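Local coordinates for protein glycoside hydrolase (Streptococcus pneumoniae serotype 4, PDB 6ORH) that probably hydrolyses alpha-L-fucosidic linkages in host-derived carbohydrate antigens, as a family 29 glycoside hydrolase built on a TIM-barrel catalytic domain, at residues Arg210-Gln215 with Asp221-Lys226; Asp230-Glu235 with Asn239-Gly244. The protein carries 2 engineered substitutions. All coordinates share one frame; numbering follows the deposited sequence.

Contact 1: residues Arg210-Gln215 with Asp221-Lys226; sequences RWIGNQ and DPLWQK. Engineered in segment 210-215: Gln215 (natural residue Glu). With GAL (beta-D-galactopyranose), chain C; NDG (2-acetamido-2-deoxy-alpha-D-glucopyranose), chain B; FUC (alpha-L-fucopyranose), chain D.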
# COMPACT_ATOMS: atom_id res chain seq x y z
N ARG A 210 -11.19 5.82 -16.40
CA ARG A 210 -11.29 4.37 -16.24
C ARG A 210 -11.63 4.06 -14.78
O ARG A 210 -11.47 4.89 -13.88
CB ARG A 210 -9.94 3.69 -16.59
CG ARG A 210 -8.82 3.96 -15.57
CD ARG A 210 -7.59 3.15 -15.99
NE ARG A 210 -6.55 3.26 -14.96
CZ ARG A 210 -5.71 4.29 -14.86
NH1 ARG A 210 -5.78 5.29 -15.73
NH2 ARG A 210 -4.82 4.30 -13.86
N TRP A 211 -12.07 2.82 -14.56
CA TRP A 211 -12.21 2.33 -13.20
C TRP A 211 -10.83 2.07 -12.59
O TRP A 211 -9.94 1.62 -13.31
CB TRP A 211 -13.04 1.05 -13.29
CG TRP A 211 -13.41 0.58 -11.93
CD1 TRP A 211 -13.73 1.32 -10.83
CD2 TRP A 211 -13.48 -0.80 -11.53
NE1 TRP A 211 -14.00 0.50 -9.76
CE2 TRP A 211 -13.86 -0.80 -10.17
CE3 TRP A 211 -13.28 -2.01 -12.19
CZ2 TRP A 211 -14.06 -1.99 -9.45
CZ3 TRP A 211 -13.49 -3.19 -11.49
CH2 TRP A 211 -13.84 -3.17 -10.14
N ILE A 212 -10.67 2.36 -11.29
CA ILE A 212 -9.40 2.09 -10.60
C ILE A 212 -9.23 0.59 -10.31
O ILE A 212 -8.13 0.16 -9.94
CB ILE A 212 -9.27 2.92 -9.31
CG1 ILE A 212 -7.82 2.97 -8.78
CG2 ILE A 212 -10.21 2.40 -8.22
CD1 ILE A 212 -6.86 3.76 -9.69
N GLY A 213 -10.29 -0.21 -10.46
CA GLY A 213 -10.20 -1.67 -10.37
C GLY A 213 -10.65 -2.22 -9.02
O GLY A 213 -10.60 -3.45 -8.79
N ASN A 214 -11.14 -1.34 -8.14
CA ASN A 214 -11.73 -1.78 -6.89
C ASN A 214 -12.77 -0.75 -6.45
O ASN A 214 -12.81 0.34 -6.98
CB ASN A 214 -10.69 -2.01 -5.79
CG ASN A 214 -9.99 -0.74 -5.37
OD1 ASN A 214 -10.54 0.07 -4.62
ND2 ASN A 214 -8.78 -0.53 -5.86
N GLN A 215 -13.57 -1.11 -5.43
CA GLN A 215 -14.55 -0.18 -4.89
C GLN A 215 -14.20 0.14 -3.44
O GLN A 215 -15.10 0.42 -2.63
CB GLN A 215 -15.96 -0.76 -5.06
CG GLN A 215 -16.30 -1.07 -6.52
CD GLN A 215 -17.66 -1.67 -6.74
OE1 GLN A 215 -18.28 -2.19 -5.81
NE2 GLN A 215 -18.16 -1.54 -7.95
N ASP A 221 0.23 2.37 -6.00
CA ASP A 221 1.50 3.06 -6.14
C ASP A 221 2.41 2.06 -6.82
O ASP A 221 2.73 1.03 -6.22
CB ASP A 221 2.02 3.57 -4.80
CG ASP A 221 3.18 4.56 -4.93
OD1 ASP A 221 3.21 5.29 -5.93
OD2 ASP A 221 4.00 4.62 -4.00
N PRO A 222 2.82 2.27 -8.08
CA PRO A 222 2.62 3.52 -8.82
C PRO A 222 1.17 3.70 -9.28
O PRO A 222 0.44 2.73 -9.41
CB PRO A 222 3.47 3.34 -10.09
CG PRO A 222 3.56 1.82 -10.27
CD PRO A 222 3.61 1.30 -8.86
N LEU A 223 0.79 4.97 -9.50
CA LEU A 223 -0.41 5.27 -10.29
C LEU A 223 -0.01 6.13 -11.48
O LEU A 223 0.19 7.34 -11.35
CB LEU A 223 -1.52 5.95 -9.47
CG LEU A 223 -2.74 6.36 -10.33
CD1 LEU A 223 -3.44 5.15 -10.95
CD2 LEU A 223 -3.74 7.24 -9.56
N TRP A 224 0.11 5.48 -12.65
CA TRP A 224 0.23 6.18 -13.92
C TRP A 224 -1.18 6.51 -14.43
O TRP A 224 -2.02 5.60 -14.56
CB TRP A 224 0.99 5.30 -14.93
CG TRP A 224 2.38 4.98 -14.47
CD1 TRP A 224 2.87 3.85 -13.87
CD2 TRP A 224 3.49 5.89 -14.61
NE1 TRP A 224 4.22 3.99 -13.61
CE2 TRP A 224 4.61 5.23 -14.06
CE3 TRP A 224 3.61 7.20 -15.11
CZ2 TRP A 224 5.86 5.85 -13.99
CZ3 TRP A 224 4.86 7.79 -15.09
CH2 TRP A 224 5.96 7.11 -14.55
N GLN A 225 -1.45 7.80 -14.65
CA GLN A 225 -2.76 8.20 -15.16
C GLN A 225 -2.75 8.12 -16.68
O GLN A 225 -2.92 9.13 -17.38
CB GLN A 225 -3.10 9.62 -14.66
CG GLN A 225 -3.29 9.68 -13.15
CD GLN A 225 -4.61 9.12 -12.68
OE1 GLN A 225 -5.03 8.02 -13.04
NE2 GLN A 225 -5.31 9.88 -11.84
N LYS A 226 -2.53 6.91 -17.18
CA LYS A 226 -2.42 6.66 -18.62
C LYS A 226 -2.53 5.14 -18.82
O LYS A 226 -2.09 4.38 -17.95
CB LYS A 226 -1.10 7.22 -19.22
CG LYS A 226 0.20 6.79 -18.54
CD LYS A 226 1.42 7.36 -19.31
CE LYS A 226 2.74 7.01 -18.65
NZ LYS A 226 3.90 7.52 -19.45
C1 GAL C . -17.63 -3.01 -11.63
C2 GAL C . -17.50 -3.16 -13.16
C3 GAL C . -16.66 -2.02 -13.76
C4 GAL C . -17.05 -0.65 -13.19
C5 GAL C . -17.05 -0.76 -11.66
C6 GAL C . -17.40 0.54 -10.96
O2 GAL C . -16.85 -4.41 -13.45
O3 GAL C . -16.75 -2.05 -15.21
O4 GAL C . -18.37 -0.25 -13.65
O5 GAL C . -18.09 -1.70 -11.29
O6 GAL C . -17.15 0.39 -9.54
C1 NDG B . -20.02 -6.30 -8.24
C2 NDG B . -20.40 -4.83 -8.07
C3 NDG B . -20.18 -4.06 -9.38
C4 NDG B . -18.72 -4.26 -9.90
C5 NDG B . -18.37 -5.77 -9.88
C6 NDG B . -16.83 -5.82 -9.99
C7 NDG B . -22.13 -4.43 -6.36
C8 NDG B . -23.60 -4.50 -5.99
O5 NDG B . -18.60 -6.36 -8.59
O3 NDG B . -20.44 -2.66 -9.11
O4 NDG B . -18.74 -3.88 -11.28
O6 NDG B . -16.43 -7.16 -10.19
O7 NDG B . -21.28 -4.15 -5.53
N2 NDG B . -21.80 -4.75 -7.62
O1 NDG B . -20.76 -6.89 -9.28
C1 FUC D . -21.13 -1.91 -10.06
C2 FUC D . -22.65 -1.95 -9.98
C3 FUC D . -23.06 -1.45 -8.60
C4 FUC D . -22.65 0.01 -8.44
C5 FUC D . -21.12 0.11 -8.66
C6 FUC D . -20.64 1.55 -8.70
O2 FUC D . -23.05 -3.32 -10.16
O3 FUC D . -24.48 -1.60 -8.45
O4 FUC D . -23.40 0.82 -9.39
O5 FUC D . -20.69 -0.55 -9.91

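Contact 2: residues Asp230-Glu235 with Asn239-Gly244; sequences DKLGTE and NYLQHG. With FUC (alpha-L-fucopyranose), chain E.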
# COMPACT_ATOMS: atom_id res chain seq x y z
N ASP A 230 -6.23 -0.68 -25.84
CA ASP A 230 -6.34 -2.06 -26.26
C ASP A 230 -6.14 -3.06 -25.13
O ASP A 230 -6.36 -4.27 -25.33
CB ASP A 230 -5.37 -2.31 -27.43
CG ASP A 230 -5.90 -1.83 -28.76
OD1 ASP A 230 -7.08 -1.41 -28.84
OD2 ASP A 230 -5.15 -1.93 -29.76
N LYS A 231 -5.75 -2.59 -23.94
CA LYS A 231 -5.63 -3.45 -22.79
C LYS A 231 -6.71 -3.14 -21.75
O LYS A 231 -6.58 -3.51 -20.59
CB LYS A 231 -4.21 -3.34 -22.22
CG LYS A 231 -3.17 -3.99 -23.14
CD LYS A 231 -1.85 -4.34 -22.47
CE LYS A 231 -1.04 -3.08 -22.30
NZ LYS A 231 0.33 -3.40 -21.79
N LEU A 232 -7.80 -2.49 -22.20
CA LEU A 232 -8.95 -2.26 -21.34
C LEU A 232 -10.04 -3.28 -21.69
O LEU A 232 -9.73 -4.47 -21.82
CB LEU A 232 -9.40 -0.81 -21.49
CG LEU A 232 -8.36 0.23 -21.06
CD1 LEU A 232 -8.92 1.65 -21.26
CD2 LEU A 232 -7.92 0.03 -19.60
N GLY A 233 -11.30 -2.83 -21.78
CA GLY A 233 -12.44 -3.73 -21.94
C GLY A 233 -12.89 -4.34 -20.60
O GLY A 233 -12.30 -4.10 -19.55
N THR A 234 -13.94 -5.18 -20.62
CA THR A 234 -14.43 -5.78 -19.38
C THR A 234 -13.43 -6.73 -18.71
O THR A 234 -13.52 -6.93 -17.50
CB THR A 234 -15.82 -6.44 -19.57
OG1 THR A 234 -15.67 -7.36 -20.65
CG2 THR A 234 -16.87 -5.45 -20.00
N GLU A 235 -12.49 -7.29 -19.49
CA GLU A 235 -11.50 -8.20 -18.95
C GLU A 235 -10.15 -7.52 -18.77
O GLU A 235 -9.12 -8.19 -18.80
CB GLU A 235 -11.29 -9.39 -19.89
CG GLU A 235 -12.58 -10.10 -20.25
CD GLU A 235 -13.38 -10.39 -19.00
OE1 GLU A 235 -14.55 -9.98 -18.95
OE2 GLU A 235 -12.80 -10.98 -18.06
N ASN A 239 -4.99 -5.08 -11.74
CA ASN A 239 -3.78 -4.32 -11.42
C ASN A 239 -3.43 -3.32 -12.53
O ASN A 239 -2.73 -2.33 -12.28
CB ASN A 239 -2.62 -5.27 -11.13
CG ASN A 239 -2.78 -6.04 -9.84
OD1 ASN A 239 -3.61 -5.70 -9.00
ND2 ASN A 239 -1.92 -7.03 -9.62
N TYR A 240 -3.85 -3.58 -13.77
CA TYR A 240 -3.61 -2.64 -14.87
C TYR A 240 -4.43 -1.37 -14.62
O TYR A 240 -3.96 -0.25 -14.76
CB TYR A 240 -3.93 -3.32 -16.21
CG TYR A 240 -3.53 -2.48 -17.40
CD1 TYR A 240 -2.18 -2.37 -17.76
CD2 TYR A 240 -4.47 -1.77 -18.14
CE1 TYR A 240 -1.82 -1.64 -18.87
CE2 TYR A 240 -4.12 -1.02 -19.26
CZ TYR A 240 -2.77 -0.96 -19.61
OH TYR A 240 -2.42 -0.18 -20.69
N LEU A 241 -5.69 -1.57 -14.20
CA LEU A 241 -6.54 -0.43 -13.87
C LEU A 241 -5.98 0.34 -12.68
O LEU A 241 -5.97 1.56 -12.68
CB LEU A 241 -7.95 -0.95 -13.52
CG LEU A 241 -8.68 -1.58 -14.71
CD1 LEU A 241 -10.03 -2.12 -14.21
CD2 LEU A 241 -8.86 -0.58 -15.84
N GLN A 242 -5.48 -0.38 -11.68
CA GLN A 242 -5.14 0.20 -10.38
C GLN A 242 -3.83 0.99 -10.42
O GLN A 242 -3.64 1.91 -9.62
CB GLN A 242 -5.09 -0.96 -9.38
CG GLN A 242 -4.57 -0.64 -7.99
CD GLN A 242 -4.69 -1.88 -7.12
OE1 GLN A 242 -5.79 -2.24 -6.69
NE2 GLN A 242 -3.58 -2.56 -6.87
N HIS A 243 -2.93 0.60 -11.35
CA HIS A 243 -1.61 1.23 -11.41
C HIS A 243 -1.41 2.00 -12.70
O HIS A 243 -0.42 2.73 -12.83
CB HIS A 243 -0.49 0.18 -11.31
CG HIS A 243 -0.48 -0.53 -10.01
ND1 HIS A 243 0.08 0.02 -8.87
CD2 HIS A 243 -0.95 -1.76 -9.64
CE1 HIS A 243 -0.05 -0.80 -7.84
NE2 HIS A 243 -0.70 -1.90 -8.29
N GLY A 244 -2.32 1.81 -13.68
CA GLY A 244 -2.09 2.29 -15.03
C GLY A 244 -0.86 1.65 -15.68
O GLY A 244 -0.36 0.63 -15.23
C1 FUC E . -17.38 -5.09 -14.59
C2 FUC E . -16.22 -5.91 -15.18
C3 FUC E . -15.90 -7.08 -14.21
C4 FUC E . -17.11 -7.94 -13.97
C5 FUC E . -18.20 -7.05 -13.39
C6 FUC E . -19.52 -7.77 -13.13
O2 FUC E . -15.12 -5.06 -15.35
O3 FUC E . -14.83 -7.92 -14.69
O4 FUC E . -17.59 -8.53 -15.19
O5 FUC E . -18.42 -6.00 -14.33

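Contact 1: residues Arg210-Gln215 with Asp221-Lys226
Arg210 reaches out of strand 209-211 and slides its guanidinium past Leu223, whose CD1 meets the edge of the group 3.3 Å from NH2 of Arg210. The same nitrogen donates to the carbonyl of Trp224, with NH2 of Arg210 3.2 Å from O of Trp224; the bond is bent (136° at the hydrogen), and the carbonyl oxygen stands 31° out of the guanidinium plane. Chain extension from CG to NE carries the charge across to the 221-226 loop. Two further bonds fix its rotation: NE donates to the carbonyl of Leu241 and NH1 pairs with the hydroxyl of Ser252. Next to it, CD1 of Ile212 and CD1 of Leu223 touch at 3.9 Å, the two side chains crossing at about a right angle.

The 210-215 segment turns its other side to the bound glycan. Galactose lies over one face of the Trp211 indole, its C5 3.5 Å above the ring plane, a CH-pi contact of the kind usual in sugar sites. In the conformer described, the amide of Gln215, an engineered replacement for the natural Glu, bridges two sugars: NE2 of Gln215 donates to O6 of galactose at 2.7 Å and to O3 of the N-acetylglucosamine at 2.8 Å. A buried arginine held by carbonyl and hydroxyl oxygens thus ties the strand bearing the sugar-stacking tryptophan to the loop behind it.

Contact 2: residues Asp230-Glu235 with Asn239-Gly244
Short helix 238-243 packs against the loop that leads into it, in the catalytic domain of this family 29 enzyme, and Tyr240 supplies most of the helix side of the contact. Its CG lies anti to the backbone N (chi1 -172°), which directs the ring at Lys231. The lysine chain crosses the phenol at about a right angle, with CB of Lys231 3.8 Å from CZ of Tyr240 and CE of Lys231 3.6 Å from OH of Tyr240. That hydroxyl is engaged beyond the two segments, hydrogen-bonding to the carboxylate of Asp245 and the backbone N of Asn228.

Leu232 comes to the same ring in its plane, at the edge, CD2 of Leu232 lying 4.0 Å from CE2 of Tyr240. The same methyl also meets CD2 of Leu241 at 3.9 Å, so one leucine branch joins two consecutive helical residues. Farther along the loop, the backbone carbonyl of Thr234 accepts a hydrogen bond from fucose, with O of Thr234 3.3 Å from O3 of the sugar; a second bond, from O2, is weak. Here packing of helix on loop adjoins a backbone sugar contact, the loop forming part of the glycan pocket at the rim of a TIM-barrel glycosidase.

How the contacts relate
Read from the N terminus, contact 1 comes first: strand 209-211 runs into a loop, and five residues later 221-226 returns to close it, leading into strand 226-227. Contact 2 then opens at 230-235 and closes a still shorter loop, with three residues intervening, against helix 238-243. The two are in series, neither nested nor crossed, yet their centres lie only about 8 Å apart. The helix is what brings them together: His243 probably hydrogen-bonds through ND1 to the carbonyl of Pro222 and through its own carbonyl to the backbone N of Trp224, while Leu241 and Gln242 pack on the backbone of Trp211 and Ile212. Barrel strand, return loop and helix thus form one unit beside the glycan.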